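Cypemycin cysteine dehydrogenase (decarboxylating) (Streptomyces sp, PDB 6JDD) catalyses the flavin-dependent oxidative decarboxylation of the C-terminal cysteine of the cypemycin precursor peptide, a step in building its aminovinyl-cysteine ring. Local coordinates at residues A[51-54]-A[55-58]; A[130-133]-A[134-138]. All blocks are in the same frame, centred on the assembly; numbering follows the deposited sequence.

In the fold
Both contacts are local ones at the point where a loop leaving a strand of the parallel sheet winds into a helix, and both loops carry a residue to the FAD. Contact 1 leads into helix 54-60 and contact 2 into helix 134-142; their nearest atoms are about 11 Å apart and do not touch. Each is partly buried, but their chemistry differs. Residues 51-58 combine a leucine core under the helix with an arginine rim, and the bonds at the helix start are made by backbone carbonyls, the N-cap being an alanine. Residues 130-138 rely on a polar cap, the side chain of N133 meeting the amides of the first turn. Different neighbouring subunits cover the two helix starts.

Contact 1: residues A[51-54]-A[55-58]; sequences FLAV and RALR. With FAD (flavin-adenine dinucleotide), chain B.
L52 and L57 form the tight, buried side of this contact, their side chains crossing at about a right angle with L52 CD1 3.9 Å from L57 CD1. Branched leucines suit this place because both reach V44 of strand 39-44, so loop and helix settle on the sheet together. A53 occupies the N-cap; lacking a polar side chain, it offers only its carbonyl, and A56 N makes a weak bond of 3.1 Å to A53 O. Its small methyl suits a buried site where R50 of a neighbouring subunit packs on it. The first full helical bond is straighter: R58 N lies 3.0 Å from V54 O, in the carbonyl plane. The solvent side holds the exposed arginines, and V54, partly exposed, bridges the two by packing on V65 and V67. With chi1 at 176°, V54 sends CG1 over one face of the R58 guanidinium, 3.4 Å from R58 NH1, while R58 NH2 is bonded to V65 O. R55 NH2, its chain bent at chi3, bonds weakly to R50 O of that neighbouring subunit. F51 brings its CZ to 3.6 Å from FAD C7, with FAD C8M in plane at the ring's edge. With an alanine here that ring contact is gone, and the dimethylbenzene end of the flavin is likely to sit less firmly. Strand 39-44, this flavin-touching loop and helix 54-60 form one strand-loop-helix unit of the Rossmann-like HFCD fold.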
loop_
_atom_site.group_PDB
_atom_site.type_symbol
_atom_site.label_atom_id
_atom_site.label_comp_id
_atom_site.label_asym_id
_atom_site.label_seq_id
_atom_site.Cartn_x
_atom_site.Cartn_y
_atom_site.Cartn_z
ATOM N N PHE A 51 -3.064 -24.246 4.106
ATOM C CA PHE A 51 -3.883 -25.325 4.725
ATOM C C PHE A 51 -3.539 -25.522 6.199
ATOM O O PHE A 51 -4.315 -26.187 6.905
ATOM C CB PHE A 51 -3.753 -26.628 3.947
ATOM C CG PHE A 51 -4.311 -26.549 2.545
ATOM C CD1 PHE A 51 -5.553 -25.973 2.294
ATOM C CD2 PHE A 51 -3.588 -27.051 1.465
ATOM C CE1 PHE A 51 -6.051 -25.910 1.003
ATOM C CE2 PHE A 51 -4.071 -26.965 0.172
ATOM C CZ PHE A 51 -5.301 -26.396 -0.055
ATOM N N LEU A 52 -2.426 -24.953 6.646
ATOM C CA LEU A 52 -2.091 -24.950 8.086
ATOM C C LEU A 52 -1.419 -23.631 8.456
ATOM O O LEU A 52 -1.164 -22.831 7.565
ATOM C CB LEU A 52 -1.236 -26.164 8.422
ATOM C CG LEU A 52 0.110 -26.265 7.732
ATOM C CD1 LEU A 52 1.049 -25.181 8.203
ATOM C CD2 LEU A 52 0.724 -27.613 8.045
ATOM N N ALA A 53 -1.181 -23.415 9.746
ATOM C CA ALA A 53 -0.512 -22.207 10.243
ATOM C C ALA A 53 0.904 -22.593 10.683
ATOM O O ALA A 53 1.057 -23.432 11.598
ATOM C CB ALA A 53 -1.353 -21.609 11.339
ATOM N N VAL A 54 1.906 -21.955 10.083
ATOM C CA VAL A 54 3.321 -22.197 10.478
ATOM C C VAL A 54 3.487 -21.883 11.971
ATOM O O VAL A 54 4.297 -22.579 12.640
ATOM C CB VAL A 54 4.266 -21.376 9.593
ATOM C CG1 VAL A 54 5.704 -21.520 10.034
ATOM C CG2 VAL A 54 4.115 -21.815 8.158
ATOM N N ARG A 55 2.797 -20.842 12.449
ATOM C CA ARG A 55 2.891 -20.398 13.866
ATOM C C ARG A 55 2.587 -21.571 14.804
ATOM O O ARG A 55 3.335 -21.751 15.785
ATOM C CB ARG A 55 1.932 -19.231 14.122
ATOM C CG ARG A 55 2.626 -17.924 14.479
ATOM C CD ARG A 55 1.640 -16.810 14.777
ATOM N NE ARG A 55 1.477 -15.900 13.652
ATOM C CZ ARG A 55 0.618 -16.081 12.655
ATOM N NH1 ARG A 55 0.544 -15.195 11.677
ATOM N NH2 ARG A 55 -0.161 -17.146 12.639
ATOM N N ALA A 56 1.529 -22.331 14.508
ATOM C CA ALA A 56 1.134 -23.470 15.354
ATOM C C ALA A 56 2.274 -24.515 15.405
ATOM O O ALA A 56 2.536 -25.067 16.501
ATOM C CB ALA A 56 -0.169 -24.038 14.854
ATOM N N LEU A 57 2.980 -24.743 14.300
ATOM C CA LEU A 57 4.098 -25.710 14.261
ATOM C C LEU A 57 5.266 -25.176 15.099
ATOM O O LEU A 57 5.972 -25.980 15.727
ATOM C CB LEU A 57 4.535 -25.942 12.809
ATOM C CG LEU A 57 3.529 -26.633 11.901
ATOM C CD1 LEU A 57 3.966 -26.510 10.451
ATOM C CD2 LEU A 57 3.345 -28.084 12.264
ATOM N N ARG A 58 5.519 -23.874 15.043
ATOM C CA ARG A 58 6.582 -23.291 15.892
ATOM C C ARG A 58 6.308 -23.674 17.352
ATOM O O ARG A 58 7.278 -23.851 18.077
ATOM C CB ARG A 58 6.671 -21.775 15.744
ATOM C CG ARG A 58 7.327 -21.319 14.462
ATOM C CD ARG A 58 7.402 -19.811 14.369
ATOM N NE ARG A 58 7.368 -19.428 12.967
ATOM C CZ ARG A 58 8.333 -19.723 12.082
ATOM N NH1 ARG A 58 8.206 -19.327 10.818
ATOM N NH2 ARG A 58 9.427 -20.387 12.464
HETATM P PA FAD B . 5.086 -25.214 -3.588
HETATM O O1A FAD B . 6.397 -24.741 -3.051
HETATM O O2A FAD B . 3.839 -24.571 -3.079
HETATM O O5B FAD B . 5.108 -25.136 -5.190
HETATM C C5B FAD B . 4.636 -23.925 -5.832
HETATM C C4B FAD B . 5.252 -23.817 -7.206
HETATM O O4B FAD B . 5.823 -22.493 -7.368
HETATM C C3B FAD B . 6.390 -24.800 -7.512
HETATM O O3B FAD B . 6.356 -25.220 -8.871
HETATM C C2B FAD B . 7.639 -23.967 -7.212
HETATM O O2B FAD B . 8.778 -24.420 -7.910
HETATM C C1B FAD B . 7.192 -22.591 -7.692
HETATM N N9A FAD B . 7.893 -21.489 -7.047
HETATM C C8A FAD B . 9.184 -21.475 -6.579
HETATM N N7A FAD B . 9.515 -20.321 -6.048
HETATM C C5A FAD B . 8.376 -19.534 -6.176
HETATM C C6A FAD B . 8.088 -18.206 -5.806
HETATM N N6A FAD B . 8.958 -17.399 -5.205
HETATM N N1A FAD B . 6.848 -17.739 -6.084
HETATM C C2A FAD B . 5.975 -18.556 -6.689
HETATM N N3A FAD B . 6.134 -19.818 -7.082
HETATM C C4A FAD B . 7.373 -20.249 -6.791
HETATM N N1 FAD B . -1.989 -31.847 -4.936
HETATM C C2 FAD B . -1.616 -33.122 -4.682
HETATM O O2 FAD B . -0.637 -33.620 -5.242
HETATM N N3 FAD B . -2.294 -33.910 -3.806
HETATM C C4 FAD B . -3.399 -33.459 -3.127
HETATM O O4 FAD B . -3.979 -34.201 -2.348
HETATM C C4X FAD B . -3.819 -32.135 -3.364
HETATM N N5 FAD B . -4.870 -31.688 -2.726
HETATM C C5X FAD B . -5.258 -30.398 -2.975
HETATM C C6 FAD B . -6.385 -29.900 -2.297
HETATM C C7 FAD B . -6.833 -28.616 -2.497
HETATM C C7M FAD B . -8.044 -28.115 -1.754
HETATM C C8 FAD B . -6.145 -27.773 -3.404
HETATM C C8M FAD B . -6.615 -26.361 -3.640
HETATM C C9 FAD B . -5.037 -28.250 -4.075
HETATM C C9A FAD B . -4.573 -29.561 -3.877
HETATM N N10 FAD B . -3.458 -30.075 -4.537
HETATM C C10 FAD B . -3.043 -31.373 -4.307
HETATM C "C1'" FAD B . -2.716 -29.228 -5.489
HETATM C "C2'" FAD B . -1.451 -28.656 -4.877
HETATM O "O2'" FAD B . -1.790 -27.746 -3.835
HETATM C "C3'" FAD B . -0.612 -27.930 -5.931
HETATM O "O3'" FAD B . -0.092 -28.879 -6.857
HETATM C "C4'" FAD B . 0.544 -27.118 -5.343
HETATM O "O4'" FAD B . 1.252 -26.460 -6.396
HETATM C "C5'" FAD B . 1.507 -27.972 -4.551
HETATM O "O5'" FAD B . 2.669 -27.180 -4.184
HETATM P P FAD B . 3.728 -27.779 -3.139
HETATM O O1P FAD B . 4.100 -29.155 -3.581
HETATM O O2P FAD B . 3.190 -27.585 -1.760
HETATM O O3P FAD B . 4.977 -26.798 -3.361
#

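Contact 2: residues A[130-133]-A[134-138]; sequences PGSN and EIVEN. With FAD (flavin-adenine dinucleotide), chain B.
N133 caps the first turn of helix 134-142 in a local contact at a loop-to-helix junction, just beyond strand 123-127. Its side-chain oxygen does the capping: V136 N lies 3.0 Å from N133 OD1 in a nearly straight bond (164°), though the donor is tilted from the plane of the amide. A weak second bond runs from I135 N to the same N133 OD1, at 2.8 Å. The side chain can fold back in this way because CG stands between the backbone N and the carbonyl carbon (chi1 62°). Asparagine suits the cap twice over, since ND2, the other half of its amide, is hydrogen-bonded to Q117 of a neighbouring subunit; one flat group thus caps the helix start and joins two chains. This is a classical helix N-cap, and its sequence, PGSN, resembles the start of the P-x-M-N motif of related cysteine decarboxylases such as EpiD, to which it probably corresponds. The backbone continues the turn, with E137 N bonded to N133 O at 3.1 Å. The V136 side chain crosses that of N133 at about a right angle, with CG2 3.6 Å from N133 OD1, and V136 packs on L97 and M101 of helix 97-104, an apolar setting that suits valine. On the outer side, S132 OG approaches V136 CG1 and lies 3.2 Å from E137 OE2. Acidic E134, in the first turn, is likely to be favoured by the helix dipole's positive end. At the loop's other end, P130 CD comes within 3.7 Å of FAD N3, and M114 of that neighbouring subunit packs on this proline.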
loop_
_atom_site.group_PDB
_atom_site.type_symbol
_atom_site.label_atom_id
_atom_site.label_comp_id
_atom_site.label_asym_id
_atom_site.label_seq_id
_atom_site.Cartn_x
_atom_site.Cartn_y
_atom_site.Cartn_z
ATOM N N PRO A 130 -3.829 -37.065 -6.190
ATOM C CA PRO A 130 -5.222 -37.223 -6.567
ATOM C C PRO A 130 -5.429 -38.361 -7.582
ATOM O O PRO A 130 -6.555 -38.779 -7.778
ATOM C CB PRO A 130 -5.593 -35.895 -7.241
ATOM C CG PRO A 130 -4.398 -35.008 -7.086
ATOM C CD PRO A 130 -3.207 -35.886 -6.794
ATOM N N GLY A 131 -4.356 -38.799 -8.241
ATOM C CA GLY A 131 -4.426 -39.629 -9.454
ATOM C C GLY A 131 -3.068 -39.718 -10.144
ATOM O O GLY A 131 -2.044 -39.232 -9.563
ATOM N N SER A 132 -3.022 -40.366 -11.321
ATOM C CA SER A 132 -1.738 -40.648 -12.004
ATOM C C SER A 132 -1.914 -40.816 -13.513
ATOM O O SER A 132 -3.005 -40.790 -14.023
ATOM C CB SER A 132 -1.036 -41.818 -11.348
ATOM O OG SER A 132 0.373 -41.770 -11.569
ATOM N N ASN A 133 -0.807 -40.846 -14.229
ATOM C CA ASN A 133 -0.811 -41.255 -15.652
ATOM C C ASN A 133 0.545 -41.893 -15.926
ATOM O O ASN A 133 1.348 -41.999 -15.005
ATOM C CB ASN A 133 -1.154 -40.078 -16.559
ATOM C CG ASN A 133 -0.136 -38.955 -16.477
ATOM O OD1 ASN A 133 1.076 -39.176 -16.506
ATOM N ND2 ASN A 133 -0.611 -37.716 -16.397
ATOM N N GLU A 134 0.825 -42.195 -17.175
ATOM C CA GLU A 134 2.036 -42.963 -17.573
ATOM C C GLU A 134 3.296 -42.121 -17.327
ATOM O O GLU A 134 4.347 -42.705 -16.947
ATOM C CB GLU A 134 1.904 -43.437 -19.023
ATOM C CG GLU A 134 0.638 -44.289 -19.243
ATOM C CD GLU A 134 -0.719 -43.638 -19.595
ATOM O OE1 GLU A 134 -1.501 -44.349 -20.268
ATOM O OE2 GLU A 134 -1.043 -42.456 -19.192
ATOM N N ILE A 135 3.182 -40.811 -17.510
ATOM C CA ILE A 135 4.336 -39.901 -17.418
ATOM C C ILE A 135 4.663 -39.677 -15.948
ATOM O O ILE A 135 5.829 -39.694 -15.581
ATOM C CB ILE A 135 3.989 -38.609 -18.142
ATOM C CG1 ILE A 135 3.981 -38.874 -19.643
ATOM C CG2 ILE A 135 4.937 -37.508 -17.749
ATOM C CD1 ILE A 135 3.427 -37.723 -20.416
ATOM N N VAL A 136 3.645 -39.583 -15.114
ATOM C CA VAL A 136 3.849 -39.469 -13.640
ATOM C C VAL A 136 4.552 -40.737 -13.125
ATOM O O VAL A 136 5.498 -40.644 -12.372
ATOM C CB VAL A 136 2.493 -39.196 -12.947
ATOM C CG1 VAL A 136 2.573 -39.322 -11.449
ATOM C CG2 VAL A 136 1.938 -37.828 -13.320
ATOM N N GLU A 137 4.064 -41.902 -13.525
ATOM C CA GLU A 137 4.590 -43.216 -13.081
ATOM C C GLU A 137 6.065 -43.280 -13.503
ATOM O O GLU A 137 6.846 -43.809 -12.718
ATOM C CB GLU A 137 3.712 -44.365 -13.592
ATOM C CG GLU A 137 2.420 -44.513 -12.773
ATOM C CD GLU A 137 1.102 -44.921 -13.496
ATOM O OE1 GLU A 137 1.162 -45.630 -14.585
ATOM O OE2 GLU A 137 -0.041 -44.557 -12.978
ATOM N N ASN A 138 6.415 -42.748 -14.681
ATOM C CA ASN A 138 7.830 -42.815 -15.125
ATOM C C ASN A 138 8.719 -41.987 -14.218
ATOM O O ASN A 138 9.821 -42.469 -13.855
ATOM C CB ASN A 138 8.043 -42.471 -16.602
ATOM C CG ASN A 138 7.761 -43.646 -17.503
ATOM O OD1 ASN A 138 7.555 -44.810 -17.062
ATOM N ND2 ASN A 138 7.713 -43.307 -18.775
HETATM P PA FAD B . 5.086 -25.214 -3.588
HETATM O O1A FAD B . 6.397 -24.741 -3.051
HETATM O O2A FAD B . 3.839 -24.571 -3.079
HETATM O O5B FAD B . 5.108 -25.136 -5.190
HETATM C C5B FAD B . 4.636 -23.925 -5.832
HETATM C C4B FAD B . 5.252 -23.817 -7.206
HETATM O O4B FAD B . 5.823 -22.493 -7.368
HETATM C C3B FAD B . 6.390 -24.800 -7.512
HETATM O O3B FAD B . 6.356 -25.220 -8.871
HETATM C C2B FAD B . 7.639 -23.967 -7.212
HETATM O O2B FAD B . 8.778 -24.420 -7.910
HETATM C C1B FAD B . 7.192 -22.591 -7.692
HETATM N N9A FAD B . 7.893 -21.489 -7.047
HETATM C C8A FAD B . 9.184 -21.475 -6.579
HETATM N N7A FAD B . 9.515 -20.321 -6.048
HETATM C C5A FAD B . 8.376 -19.534 -6.176
HETATM C C6A FAD B . 8.088 -18.206 -5.806
HETATM N N6A FAD B . 8.958 -17.399 -5.205
HETATM N N1A FAD B . 6.848 -17.739 -6.084
HETATM C C2A FAD B . 5.975 -18.556 -6.689
HETATM N N3A FAD B . 6.134 -19.818 -7.082
HETATM C C4A FAD B . 7.373 -20.249 -6.791
HETATM N N1 FAD B . -1.989 -31.847 -4.936
HETATM C C2 FAD B . -1.616 -33.122 -4.682
HETATM O O2 FAD B . -0.637 -33.620 -5.242
HETATM N N3 FAD B . -2.294 -33.910 -3.806
HETATM C C4 FAD B . -3.399 -33.459 -3.127
HETATM O O4 FAD B . -3.979 -34.201 -2.348
HETATM C C4X FAD B . -3.819 -32.135 -3.364
HETATM N N5 FAD B . -4.870 -31.688 -2.726
HETATM C C5X FAD B . -5.258 -30.398 -2.975
HETATM C C6 FAD B . -6.385 -29.900 -2.297
HETATM C C7 FAD B . -6.833 -28.616 -2.497
HETATM C C7M FAD B . -8.044 -28.115 -1.754
HETATM C C8 FAD B . -6.145 -27.773 -3.404
HETATM C C8M FAD B . -6.615 -26.361 -3.640
HETATM C C9 FAD B . -5.037 -28.250 -4.075
HETATM C C9A FAD B . -4.573 -29.561 -3.877
HETATM N N10 FAD B . -3.458 -30.075 -4.537
HETATM C C10 FAD B . -3.043 -31.373 -4.307
HETATM C "C1'" FAD B . -2.716 -29.228 -5.489
HETATM C "C2'" FAD B . -1.451 -28.656 -4.877
HETATM O "O2'" FAD B . -1.790 -27.746 -3.835
HETATM C "C3'" FAD B . -0.612 -27.930 -5.931
HETATM O "O3'" FAD B . -0.092 -28.879 -6.857
HETATM C "C4'" FAD B . 0.544 -27.118 -5.343
HETATM O "O4'" FAD B . 1.252 -26.460 -6.396
HETATM C "C5'" FAD B . 1.507 -27.972 -4.551
HETATM O "O5'" FAD B . 2.669 -27.180 -4.184
HETATM P P FAD B . 3.728 -27.779 -3.139
HETATM O O1P FAD B . 4.100 -29.155 -3.581
HETATM O O2P FAD B . 3.190 -27.585 -1.760
HETATM O O3P FAD B . 4.977 -26.798 -3.361
#